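Local coordinates for aminotransferase class I and II (Anaerococcus prevotii, PDB 4EMY), which probably acts as a pyridoxal-phosphate-dependent aminotransferase, moving amino groups between amino acids and keto acids, at residues E124-I129 with R175-I180; C130-W135 with F149-F154; F161-Y166 with W201-T206; A181-S186 with T220-V225. All blocks are in the same frame, centred on the assembly; numbering follows the deposited sequence.

Contact 1 (E124-I129 with R175-I180)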
# COMPACT_ATOMS: atom_id res chain seq x y z
N GLU A 124 18.15 -13.02 1.75
CA GLU A 124 18.98 -11.97 2.33
C GLU A 124 20.30 -11.75 1.60
O GLU A 124 20.66 -10.61 1.28
CB GLU A 124 19.22 -12.24 3.82
CG GLU A 124 17.96 -12.27 4.67
CD GLU A 124 17.74 -11.01 5.52
OE1 GLU A 124 18.73 -10.50 6.09
OE2 GLU A 124 16.58 -10.56 5.63
N GLY A 125 21.02 -12.82 1.31
CA GLY A 125 22.30 -12.66 0.62
C GLY A 125 22.11 -12.37 -0.86
O GLY A 125 23.03 -11.91 -1.53
N ASP A 126 20.90 -12.62 -1.33
CA ASP A 126 20.60 -12.78 -2.75
C ASP A 126 20.68 -11.48 -3.54
O ASP A 126 20.31 -10.43 -3.04
CB ASP A 126 19.24 -13.46 -2.92
CG ASP A 126 19.21 -14.85 -2.30
OD1 ASP A 126 20.26 -15.34 -1.82
OD2 ASP A 126 18.12 -15.46 -2.28
N PRO A 127 21.20 -11.56 -4.78
CA PRO A 127 21.44 -10.39 -5.60
C PRO A 127 20.29 -10.00 -6.52
O PRO A 127 19.73 -10.86 -7.21
CB PRO A 127 22.65 -10.79 -6.44
CG PRO A 127 22.55 -12.27 -6.56
CD PRO A 127 21.74 -12.78 -5.41
N LEU A 128 19.96 -8.72 -6.53
CA LEU A 128 19.14 -8.13 -7.58
C LEU A 128 20.05 -7.44 -8.58
O LEU A 128 20.66 -6.41 -8.28
CB LEU A 128 18.12 -7.14 -7.02
CG LEU A 128 17.15 -6.61 -8.07
CD1 LEU A 128 16.02 -7.60 -8.35
CD2 LEU A 128 16.59 -5.26 -7.67
N ILE A 129 20.15 -8.01 -9.77
CA ILE A 129 21.04 -7.48 -10.79
C ILE A 129 20.26 -6.54 -11.71
O ILE A 129 19.39 -6.98 -12.48
CB ILE A 129 21.75 -8.61 -11.56
CG1 ILE A 129 22.48 -9.52 -10.57
CG2 ILE A 129 22.72 -8.04 -12.58
CD1 ILE A 129 22.30 -10.99 -10.85
N ARG A 175 27.02 -17.62 -9.26
CA ARG A 175 28.31 -18.17 -8.90
C ARG A 175 28.53 -17.93 -7.41
O ARG A 175 29.29 -18.64 -6.75
CB ARG A 175 29.36 -17.47 -9.75
CG ARG A 175 30.82 -17.60 -9.33
CD ARG A 175 31.66 -16.77 -10.29
NE ARG A 175 32.91 -16.30 -9.68
CZ ARG A 175 33.04 -15.16 -9.00
NH1 ARG A 175 32.00 -14.34 -8.83
NH2 ARG A 175 34.22 -14.84 -8.49
N ASP A 176 27.83 -16.92 -6.89
CA ASP A 176 27.88 -16.56 -5.48
C ASP A 176 26.61 -17.00 -4.73
O ASP A 176 26.59 -17.02 -3.50
CB ASP A 176 28.09 -15.05 -5.34
CG ASP A 176 29.44 -14.59 -5.90
OD1 ASP A 176 29.91 -15.16 -6.90
OD2 ASP A 176 30.02 -13.64 -5.33
N SER A 177 25.56 -17.34 -5.48
CA SER A 177 24.27 -17.67 -4.90
C SER A 177 23.44 -18.62 -5.76
O SER A 177 23.50 -18.56 -6.99
CB SER A 177 23.47 -16.39 -4.63
OG SER A 177 22.25 -16.70 -3.97
N ASP A 178 22.66 -19.48 -5.11
CA ASP A 178 21.75 -20.38 -5.80
C ASP A 178 20.47 -19.68 -6.26
O ASP A 178 19.71 -20.21 -7.07
CB ASP A 178 21.40 -21.58 -4.92
CG ASP A 178 22.51 -22.62 -4.85
OD1 ASP A 178 23.52 -22.47 -5.58
OD2 ASP A 178 22.37 -23.60 -4.08
N ARG A 179 20.23 -18.48 -5.74
CA ARG A 179 19.03 -17.74 -6.08
C ARG A 179 19.41 -16.34 -6.51
O ARG A 179 20.18 -15.66 -5.82
CB ARG A 179 18.07 -17.70 -4.89
CG ARG A 179 16.78 -16.95 -5.13
CD ARG A 179 15.80 -17.21 -3.99
NE ARG A 179 14.99 -18.39 -4.22
CZ ARG A 179 14.59 -19.24 -3.27
NH1 ARG A 179 14.95 -19.05 -2.01
NH2 ARG A 179 13.85 -20.30 -3.59
N ILE A 180 18.91 -15.91 -7.67
CA ILE A 180 19.19 -14.56 -8.17
C ILE A 180 17.96 -13.89 -8.78
O ILE A 180 16.91 -14.52 -8.93
CB ILE A 180 20.35 -14.53 -9.21
CG1 ILE A 180 19.90 -15.11 -10.55
CG2 ILE A 180 21.61 -15.20 -8.67
CD1 ILE A 180 20.53 -14.42 -11.73
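Pro127 lays its ring against Ile180, with CG of Pro127 3.7 Å from CG2 of Ile180. The two residues belong to neighbouring parallel strands of the large seven-strand sheet, the core of the PLP-dependent aminotransferase fold. At this end the strands 127-131 and 179-184 are just starting. The backbone bonds between them begin with Pro127 and Ile129, which both pair with Ala181. The segments themselves therefore meet through side chains and one carbonyl. CD of Pro127 rests 3.3 Å from O of Arg179. Ile180 has CG1 between the backbone N and the carbonyl carbon (chi1 73°), which leaves CG2 anti to the carbonyl carbon and against the proline. Its CD1 meets CD1 of Ile129 at 4.0 Å. Helix 163-176 covers this apolar pair, with Ile170 touching both isoleucines.

Polar groups gather where the strands begin. Asp126 OD2 accepts from N of Asp123. The same oxygen lies over the aliphatic part of Arg179, 3.4 Å from CD of Arg179. The guanidinium leads away, and NE of Arg179 is 4.7 Å from Asp126 OD2. The charges do not touch, though they would probably attract weakly at this distance. Arg179 also packs on Met6 of the second subunit. OD1 of Asp126 lies 3.2 Å from OG of Ser177, and that hydroxyl donates to O of Arg179 at 3.0 Å.

Contact 2 (C130-W135 with F149-F154). With PLP (pyridoxal-5'-phosphate), chain E.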
# COMPACT_ATOMS: atom_id res chain seq x y z
N CYS A 130 20.58 -5.25 -11.60
CA CYS A 130 19.83 -4.18 -12.25
C CYS A 130 20.74 -3.28 -13.06
O CYS A 130 21.92 -3.12 -12.74
CB CYS A 130 19.09 -3.34 -11.20
SG CYS A 130 18.19 -1.94 -11.90
N HIS A 131 20.17 -2.69 -14.11
CA HIS A 131 20.93 -1.84 -15.02
C HIS A 131 21.46 -0.59 -14.37
O HIS A 131 20.83 -0.02 -13.48
CB HIS A 131 20.12 -1.51 -16.28
CG HIS A 131 18.64 -1.42 -16.03
ND1 HIS A 131 18.08 -0.36 -15.41
CD2 HIS A 131 17.60 -2.29 -16.35
CE1 HIS A 131 16.75 -0.55 -15.33
NE2 HIS A 131 16.46 -1.74 -15.91
N ASP A 132 22.64 -0.20 -14.83
CA ASP A 132 23.44 0.96 -14.38
C ASP A 132 22.67 2.26 -14.12
O ASP A 132 22.98 2.99 -13.19
CB ASP A 132 24.49 1.25 -15.45
CG ASP A 132 25.87 1.34 -14.89
OD1 ASP A 132 26.03 1.11 -13.68
OD2 ASP A 132 26.81 1.64 -15.67
N TYR A 133 21.72 2.55 -15.01
CA TYR A 133 20.84 3.70 -14.88
C TYR A 133 19.52 3.12 -14.39
O TYR A 133 18.90 2.31 -15.08
CB TYR A 133 20.63 4.37 -16.24
CG TYR A 133 21.88 4.87 -16.96
CD1 TYR A 133 22.86 3.98 -17.42
CD2 TYR A 133 22.05 6.23 -17.23
CE1 TYR A 133 23.99 4.44 -18.09
CE2 TYR A 133 23.17 6.70 -17.91
CZ TYR A 133 24.13 5.80 -18.34
OH TYR A 133 25.24 6.27 -19.01
N TYR A 134 19.10 3.52 -13.19
CA TYR A 134 17.92 2.94 -12.57
C TYR A 134 17.13 3.93 -11.74
O TYR A 134 17.66 4.92 -11.26
CB TYR A 134 18.31 1.75 -11.68
CG TYR A 134 19.23 2.12 -10.54
CD1 TYR A 134 18.72 2.43 -9.28
CD2 TYR A 134 20.60 2.15 -10.72
CE1 TYR A 134 19.56 2.77 -8.24
CE2 TYR A 134 21.45 2.49 -9.68
CZ TYR A 134 20.93 2.79 -8.44
OH TYR A 134 21.78 3.12 -7.41
N TRP A 135 15.85 3.62 -11.60
CA TRP A 135 14.92 4.32 -10.71
C TRP A 135 15.32 3.99 -9.30
O TRP A 135 15.37 2.82 -8.92
CB TRP A 135 13.51 3.83 -11.04
CG TRP A 135 12.39 4.46 -10.26
CD1 TRP A 135 12.17 5.81 -10.01
CD2 TRP A 135 11.25 3.77 -9.64
NE1 TRP A 135 11.03 5.99 -9.29
CE2 TRP A 135 10.42 4.82 -9.03
CE3 TRP A 135 10.86 2.44 -9.53
CZ2 TRP A 135 9.25 4.52 -8.34
CZ3 TRP A 135 9.67 2.16 -8.83
CH2 TRP A 135 8.89 3.18 -8.26
N PHE A 149 21.60 -5.32 -3.73
CA PHE A 149 21.55 -4.58 -4.99
C PHE A 149 22.88 -4.64 -5.72
O PHE A 149 23.93 -4.39 -5.13
CB PHE A 149 21.16 -3.13 -4.75
CG PHE A 149 20.83 -2.38 -5.99
CD1 PHE A 149 19.64 -2.62 -6.66
CD2 PHE A 149 21.69 -1.42 -6.49
CE1 PHE A 149 19.31 -1.92 -7.81
CE2 PHE A 149 21.37 -0.71 -7.63
CZ PHE A 149 20.18 -0.96 -8.29
N LYS A 150 22.82 -4.93 -7.02
CA LYS A 150 24.00 -5.17 -7.84
C LYS A 150 23.80 -4.57 -9.24
O LYS A 150 22.80 -4.87 -9.90
CB LYS A 150 24.24 -6.67 -7.92
CG LYS A 150 25.68 -7.11 -8.04
CD LYS A 150 25.80 -8.57 -7.61
CE LYS A 150 27.15 -9.19 -7.97
NZ LYS A 150 27.27 -9.52 -9.42
N THR A 151 24.73 -3.72 -9.68
CA THR A 151 24.60 -3.04 -10.97
C THR A 151 25.54 -3.56 -12.06
O THR A 151 26.64 -4.06 -11.77
CB THR A 151 24.87 -1.52 -10.85
OG1 THR A 151 26.11 -1.30 -10.17
CG2 THR A 151 23.75 -0.83 -10.11
N PHE A 152 25.10 -3.43 -13.31
CA PHE A 152 25.93 -3.70 -14.48
C PHE A 152 25.80 -2.54 -15.48
O PHE A 152 24.77 -1.86 -15.51
CB PHE A 152 25.54 -5.03 -15.13
CG PHE A 152 24.24 -4.97 -15.90
CD1 PHE A 152 24.23 -4.70 -17.27
CD2 PHE A 152 23.03 -5.19 -15.26
CE1 PHE A 152 23.04 -4.65 -17.98
CE2 PHE A 152 21.83 -5.14 -15.97
CZ PHE A 152 21.84 -4.86 -17.33
N GLU A 153 26.84 -2.32 -16.29
CA GLU A 153 26.85 -1.24 -17.29
C GLU A 153 25.78 -1.44 -18.36
O GLU A 153 25.93 -2.30 -19.23
CB GLU A 153 28.23 -1.11 -17.94
CG GLU A 153 29.34 -0.61 -17.02
CD GLU A 153 30.72 -1.05 -17.48
OE1 GLU A 153 31.30 -1.95 -16.84
OE2 GLU A 153 31.24 -0.49 -18.48
N PHE A 154 24.71 -0.66 -18.27
CA PHE A 154 23.57 -0.70 -19.19
C PHE A 154 23.96 -0.74 -20.67
O PHE A 154 23.57 -1.66 -21.39
CB PHE A 154 22.69 0.55 -18.96
CG PHE A 154 21.22 0.35 -19.25
CD1 PHE A 154 20.28 1.20 -18.68
CD2 PHE A 154 20.78 -0.67 -20.08
CE1 PHE A 154 18.93 1.04 -18.94
CE2 PHE A 154 19.43 -0.83 -20.34
CZ PHE A 154 18.50 0.02 -19.77
N1 PLP E . 8.63 2.11 -12.11
C2 PLP E . 9.36 3.11 -12.74
C2A PLP E . 10.53 2.76 -13.61
C3 PLP E . 9.01 4.45 -12.57
O3 PLP E . 9.73 5.42 -13.18
C4 PLP E . 7.94 4.81 -11.77
C4A PLP E . 8.07 6.12 -11.06
O4A PLP E . 7.52 7.14 -11.50
C5 PLP E . 7.20 3.80 -11.16
C6 PLP E . 7.55 2.45 -11.32
C5A PLP E . 6.04 4.19 -10.27
O4P PLP E . 4.96 3.29 -10.33
P PLP E . 3.72 3.58 -9.37
O1P PLP E . 4.06 2.95 -8.04
O2P PLP E . 2.48 2.99 -10.01
O3P PLP E . 3.52 5.06 -9.17
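His131 and Phe154 form an offset stack, centroids 4.6 Å apart and planes at 15°. CB of His131 sits over the centre of the Phe154 ring, a CH-pi contact. This is the tight part, at the end of the beta-alpha-beta unit 127-152. The parallel strands are joined by Cys130 N to Lys150 O (2.8 Å) and Phe152 N to Cys130 O (3.2 Å). A weak bond from Asp132 N to Phe152 O follows. At the start of 149-154, Phe149 meets Tyr134 tip to tip, its edge toward the Tyr134 face. Tyr134 CG sits between the backbone N and the carbonyl carbon (chi1 61°), bringing the ring under CZ of Phe149.

The outer strand is looser: 148-152 is the last of the sheet within this chain, and Thr151 and Glu153 are exposed. OD2 of Asp132 lies 3.3 Å from CA of Glu153 but 5.7 Å from its OE2. A long, weak ion pair of Asp132 with Lys385 would probably offset some repulsion.

Trp135 covers the pyridine of PLP with one indole face. ND1 of His131 donates to Tyr133 O (2.8 Å), and NE2 bonds to N of Asn185. With the proton on ND1, NE2 is left as the acceptor for that pocket residue.

Contact 3 (F161-Y166 with W201-T206)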
# COMPACT_ATOMS: atom_id res chain seq x y z
N PHE A 161 22.00 -2.18 -25.71
CA PHE A 161 22.05 -2.98 -24.50
C PHE A 161 23.38 -3.72 -24.42
O PHE A 161 23.78 -4.38 -25.38
CB PHE A 161 20.89 -3.97 -24.43
CG PHE A 161 20.70 -4.58 -23.08
CD1 PHE A 161 20.35 -3.79 -22.00
CD2 PHE A 161 20.88 -5.94 -22.89
CE1 PHE A 161 20.18 -4.35 -20.74
CE2 PHE A 161 20.71 -6.50 -21.63
CZ PHE A 161 20.36 -5.71 -20.56
N ASN A 162 24.05 -3.59 -23.28
CA ASN A 162 25.38 -4.16 -23.11
C ASN A 162 25.34 -5.64 -22.77
O ASN A 162 25.83 -6.08 -21.72
CB ASN A 162 26.18 -3.37 -22.07
CG ASN A 162 27.67 -3.59 -22.17
OD1 ASN A 162 28.14 -4.65 -22.60
ND2 ASN A 162 28.44 -2.59 -21.76
N ILE A 163 24.77 -6.41 -23.70
CA ILE A 163 24.59 -7.85 -23.55
C ILE A 163 25.81 -8.58 -22.96
O ILE A 163 25.66 -9.46 -22.13
CB ILE A 163 24.11 -8.50 -24.87
CG1 ILE A 163 23.66 -9.95 -24.64
CG2 ILE A 163 25.17 -8.42 -25.96
CD1 ILE A 163 22.55 -10.10 -23.62
N ASP A 164 27.01 -8.18 -23.39
CA ASP A 164 28.25 -8.78 -22.91
C ASP A 164 28.43 -8.59 -21.40
O ASP A 164 28.67 -9.55 -20.68
CB ASP A 164 29.46 -8.21 -23.65
CG ASP A 164 29.65 -8.83 -25.02
OD1 ASP A 164 29.22 -9.99 -25.22
OD2 ASP A 164 30.25 -8.16 -25.89
N VAL A 165 28.30 -7.34 -20.95
CA VAL A 165 28.48 -7.03 -19.53
C VAL A 165 27.32 -7.61 -18.72
O VAL A 165 27.53 -8.15 -17.63
CB VAL A 165 28.65 -5.51 -19.29
CG1 VAL A 165 28.63 -5.18 -17.80
CG2 VAL A 165 29.96 -5.03 -19.90
N TYR A 166 26.11 -7.51 -19.27
CA TYR A 166 24.94 -8.13 -18.64
C TYR A 166 25.21 -9.60 -18.33
O TYR A 166 24.92 -10.07 -17.23
CB TYR A 166 23.69 -7.99 -19.52
CG TYR A 166 22.47 -8.72 -18.98
CD1 TYR A 166 22.07 -9.95 -19.52
CD2 TYR A 166 21.72 -8.20 -17.94
CE1 TYR A 166 20.96 -10.62 -19.04
CE2 TYR A 166 20.61 -8.86 -17.45
CZ TYR A 166 20.23 -10.07 -18.00
OH TYR A 166 19.13 -10.73 -17.51
N TRP A 201 16.19 -8.57 -26.23
CA TRP A 201 15.41 -9.39 -25.31
C TRP A 201 15.66 -10.85 -25.54
O TRP A 201 15.82 -11.61 -24.58
CB TRP A 201 13.91 -9.10 -25.44
CG TRP A 201 13.38 -8.10 -24.44
CD1 TRP A 201 12.79 -6.88 -24.71
CD2 TRP A 201 13.38 -8.22 -22.97
NE1 TRP A 201 12.43 -6.24 -23.55
CE2 TRP A 201 12.75 -6.99 -22.47
CE3 TRP A 201 13.82 -9.17 -22.06
CZ2 TRP A 201 12.58 -6.75 -21.11
CZ3 TRP A 201 13.65 -8.91 -20.69
CH2 TRP A 201 13.04 -7.73 -20.23
N ASP A 202 15.70 -11.25 -26.81
CA ASP A 202 16.07 -12.60 -27.20
C ASP A 202 17.42 -13.00 -26.62
O ASP A 202 17.54 -14.05 -26.01
CB ASP A 202 16.07 -12.77 -28.72
CG ASP A 202 14.93 -13.66 -29.23
OD1 ASP A 202 14.54 -14.62 -28.53
OD2 ASP A 202 14.45 -13.40 -30.34
N GLU A 203 18.42 -12.13 -26.79
CA GLU A 203 19.75 -12.37 -26.24
C GLU A 203 19.69 -12.59 -24.73
O GLU A 203 20.43 -13.41 -24.18
CB GLU A 203 20.70 -11.22 -26.59
CG GLU A 203 21.29 -11.31 -28.00
CD GLU A 203 22.16 -10.11 -28.36
OE1 GLU A 203 21.67 -8.95 -28.31
OE2 GLU A 203 23.35 -10.33 -28.72
N VAL A 204 18.78 -11.88 -24.07
CA VAL A 204 18.60 -12.01 -22.63
C VAL A 204 17.91 -13.31 -22.23
O VAL A 204 18.46 -14.07 -21.44
CB VAL A 204 17.86 -10.79 -22.04
CG1 VAL A 204 17.51 -11.02 -20.57
CG2 VAL A 204 18.70 -9.54 -22.19
N ILE A 205 16.72 -13.58 -22.78
CA ILE A 205 15.99 -14.79 -22.38
C ILE A 205 16.75 -16.06 -22.73
O ILE A 205 16.70 -17.03 -21.97
CB ILE A 205 14.53 -14.85 -22.91
CG1 ILE A 205 14.47 -14.76 -24.44
CG2 ILE A 205 13.69 -13.75 -22.28
CD1 ILE A 205 14.29 -16.08 -25.17
N THR A 206 17.46 -16.04 -23.85
CA THR A 206 18.24 -17.18 -24.32
C THR A 206 19.40 -17.45 -23.36
O THR A 206 19.79 -18.61 -23.15
CB THR A 206 18.77 -16.95 -25.75
OG1 THR A 206 17.69 -16.51 -26.58
CG2 THR A 206 19.35 -18.23 -26.33
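Val204 is met by two rings and an aliphatic chain. CE2 of Phe161 touches CG2 of Val204 at 3.7 Å. Tyr166 crosses the valine at about a right angle, with CE1 of Tyr166 3.8 Å from CG1 of Val204. Ile163 reaches the same valine with its tip, but its main partner is Glu203. There CD1 of Ile163 lies 3.7 Å from CB of Glu203, and CG2 of Ile163 lies 3.8 Å from Glu203 OE2. CG1 of Ile163 stands anti to the backbone N (chi1 -168°), extending toward helix 198-211. No hydrogen bond joins the two segments; the contact is mainly apolar. It lies away from the PLP site. An alanine at Ile163 would probably open a gap beside Glu203 CB and leave the aliphatic part of that glutamate free to shift.

A second shell holds the helix start and the Tyr166 ring. Asn162 is the N-cap of helix 163-176: its OD1 accepts from N of Val165 at 3.2 Å, with the donor above the carbonyl plane. Its ND2 bonds to O of Phe155. The OH of Tyr166 is hydrogen-bonded to OG of Ser182, which ties the ring to the central sheet. Phe152 meets the same ring edge-to-face.

The contact thus joins the start of helix 163-176 to helix 198-211. Both helices lie on one face of the sheet. Tyr166 and Trp201 both pack on Ile184 of strand 179-184, and Trp201 extends to Leu221 and Val223 of strand 218-224.

Contact 4 (A181-S186 with T220-V225). With PLP (pyridoxal-5'-phosphate), chain E.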
# COMPACT_ATOMS: atom_id res chain seq x y z
N ALA A 181 18.09 -12.61 -9.12
CA ALA A 181 17.02 -11.90 -9.81
C ALA A 181 17.55 -10.84 -10.76
O ALA A 181 18.48 -10.10 -10.42
CB ALA A 181 16.05 -11.28 -8.81
N SER A 182 16.97 -10.77 -11.95
CA SER A 182 17.31 -9.72 -12.89
C SER A 182 16.17 -8.73 -12.96
O SER A 182 15.02 -9.13 -13.09
CB SER A 182 17.57 -10.29 -14.28
OG SER A 182 17.55 -9.24 -15.24
N LEU A 183 16.51 -7.45 -12.87
CA LEU A 183 15.51 -6.42 -13.06
C LEU A 183 15.82 -5.64 -14.32
O LEU A 183 16.95 -5.17 -14.50
CB LEU A 183 15.42 -5.49 -11.85
CG LEU A 183 14.22 -4.52 -11.92
CD1 LEU A 183 13.43 -4.49 -10.63
CD2 LEU A 183 14.69 -3.13 -12.32
N ILE A 184 14.83 -5.54 -15.20
CA ILE A 184 14.92 -4.75 -16.42
C ILE A 184 13.70 -3.83 -16.51
O ILE A 184 12.56 -4.29 -16.59
CB ILE A 184 14.99 -5.62 -17.70
CG1 ILE A 184 15.84 -6.89 -17.51
CG2 ILE A 184 15.44 -4.79 -18.90
CD1 ILE A 184 17.34 -6.66 -17.43
N ASN A 185 13.96 -2.53 -16.49
CA ASN A 185 12.93 -1.52 -16.71
C ASN A 185 12.89 -1.13 -18.18
O ASN A 185 13.63 -0.26 -18.63
CB ASN A 185 13.15 -0.31 -15.80
CG ASN A 185 12.14 0.79 -16.03
OD1 ASN A 185 12.47 1.98 -15.98
ND2 ASN A 185 10.89 0.41 -16.30
N SER A 186 12.01 -1.80 -18.92
CA SER A 186 11.88 -1.66 -20.37
C SER A 186 10.48 -2.14 -20.73
O SER A 186 9.97 -3.06 -20.09
CB SER A 186 12.92 -2.53 -21.09
OG SER A 186 12.84 -2.39 -22.50
N THR A 220 14.77 -15.24 -11.14
CA THR A 220 13.56 -14.45 -11.38
C THR A 220 13.86 -13.20 -12.22
O THR A 220 14.69 -12.37 -11.85
CB THR A 220 12.84 -14.07 -10.07
OG1 THR A 220 12.50 -15.27 -9.36
CG2 THR A 220 11.56 -13.30 -10.35
N LEU A 221 13.17 -13.09 -13.36
CA LEU A 221 13.19 -11.90 -14.18
C LEU A 221 12.03 -10.99 -13.81
O LEU A 221 10.86 -11.38 -13.93
CB LEU A 221 13.11 -12.26 -15.67
CG LEU A 221 13.15 -11.14 -16.72
CD1 LEU A 221 14.44 -10.32 -16.63
CD2 LEU A 221 12.98 -11.70 -18.12
N ILE A 222 12.36 -9.79 -13.34
CA ILE A 222 11.39 -8.72 -13.05
C ILE A 222 11.40 -7.70 -14.18
O ILE A 222 12.46 -7.15 -14.52
CB ILE A 222 11.75 -7.97 -11.75
CG1 ILE A 222 12.29 -8.91 -10.66
CG2 ILE A 222 10.61 -7.03 -11.33
CD1 ILE A 222 11.26 -9.49 -9.73
N VAL A 223 10.24 -7.43 -14.77
CA VAL A 223 10.17 -6.44 -15.84
C VAL A 223 9.25 -5.30 -15.43
O VAL A 223 8.06 -5.52 -15.18
CB VAL A 223 9.69 -7.04 -17.18
CG1 VAL A 223 10.08 -6.13 -18.33
CG2 VAL A 223 10.30 -8.41 -17.40
N ASP A 224 9.80 -4.09 -15.35
CA ASP A 224 9.03 -2.91 -14.98
C ASP A 224 8.46 -2.26 -16.24
O ASP A 224 9.17 -1.57 -16.97
CB ASP A 224 9.89 -1.91 -14.20
CG ASP A 224 9.08 -0.81 -13.51
OD1 ASP A 224 7.89 -0.60 -13.83
OD2 ASP A 224 9.65 -0.12 -12.63
N VAL A 225 7.18 -2.49 -16.48
CA VAL A 225 6.56 -2.01 -17.70
C VAL A 225 5.56 -0.88 -17.44
O VAL A 225 4.49 -0.82 -18.04
CB VAL A 225 5.92 -3.17 -18.50
CG1 VAL A 225 6.98 -4.18 -18.90
CG2 VAL A 225 4.81 -3.85 -17.71
N1 PLP E . 8.63 2.11 -12.11
C2 PLP E . 9.36 3.11 -12.74
C2A PLP E . 10.53 2.76 -13.61
C3 PLP E . 9.01 4.45 -12.57
O3 PLP E . 9.73 5.42 -13.18
C4 PLP E . 7.94 4.81 -11.77
C4A PLP E . 8.07 6.12 -11.06
O4A PLP E . 7.52 7.14 -11.50
C5 PLP E . 7.20 3.80 -11.16
C6 PLP E . 7.55 2.45 -11.32
C5A PLP E . 6.04 4.19 -10.27
O4P PLP E . 4.96 3.29 -10.33
P PLP E . 3.72 3.58 -9.37
O1P PLP E . 4.06 2.95 -8.04
O2P PLP E . 2.48 2.99 -10.01
O3P PLP E . 3.52 5.06 -9.17
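Thr220 is the first residue of 220-225 to pair, its O accepting from N of Ser182 at 2.8 Å. The strands run parallel, at 17° between their directions, in the core sheet of the PLP-dependent aminotransferase fold. Leu221 follows, with CD1 3.8 Å from CG1 of Ile184. Ile222 uses both backbone atoms: its N donates to Ser182 O and its O accepts from Ile184 N. Its CG2 meets CD1 of Leu183 at 3.9 Å. Val223 sets CG1 beside O of Ser186.

At Asp224 the strand reaches the cofactor. Its N donates to Ile184 O. Asn185 and Asp224 both hold CG anti to the backbone N (178° and -167°) and lie side by side, pointing the same way. Asp224 O accepts from ND2 of Asn185 at 2.7 Å; that oxygen lies in the amide plane, though ND2 is tilted from the carbonyl plane. OD2 of Asp224 bonds to Tyr138 and faces N1 of PLP, as in this family. OD1 of Asn185 accepts from N of Asn190. An alanine at Asn185 would probably cost Asp224 O a donor and leave Asn190 N without its acceptor. Val225 closes the segment, with CG1 3.4 Å from O of Ser186.

Trp201 of the crossover helix 198-211 covers Ile184, Leu221 and Val223. Helix 109-121 covers the opposite face, that of Thr220 and Ile222, and touches Asp224. Strands 127-131 and 251-258 flank the pair.

Overall arrangement
Contacts 1, 2 and 4 lie on one mixed sheet, in the strand order 218-224, 179-184, 127-131, 148-152. Contact 1 shares strand 127-131 with contact 2 and strand 179-184 with contact 4. Its centre is about 15 Å from each of theirs. Contact 2 is nested within the loop closed by contact 1, and contact 4 follows both. Contact 3 joins two helices over the sheet, about 13 Å from contact 4 between centres, and its segments alternate with those of contacts 1 and 4. Contacts 2 and 4, about 11 Å apart, are at the strand ends that hold PLP. Contact 1 is at the far, starting end of the strands.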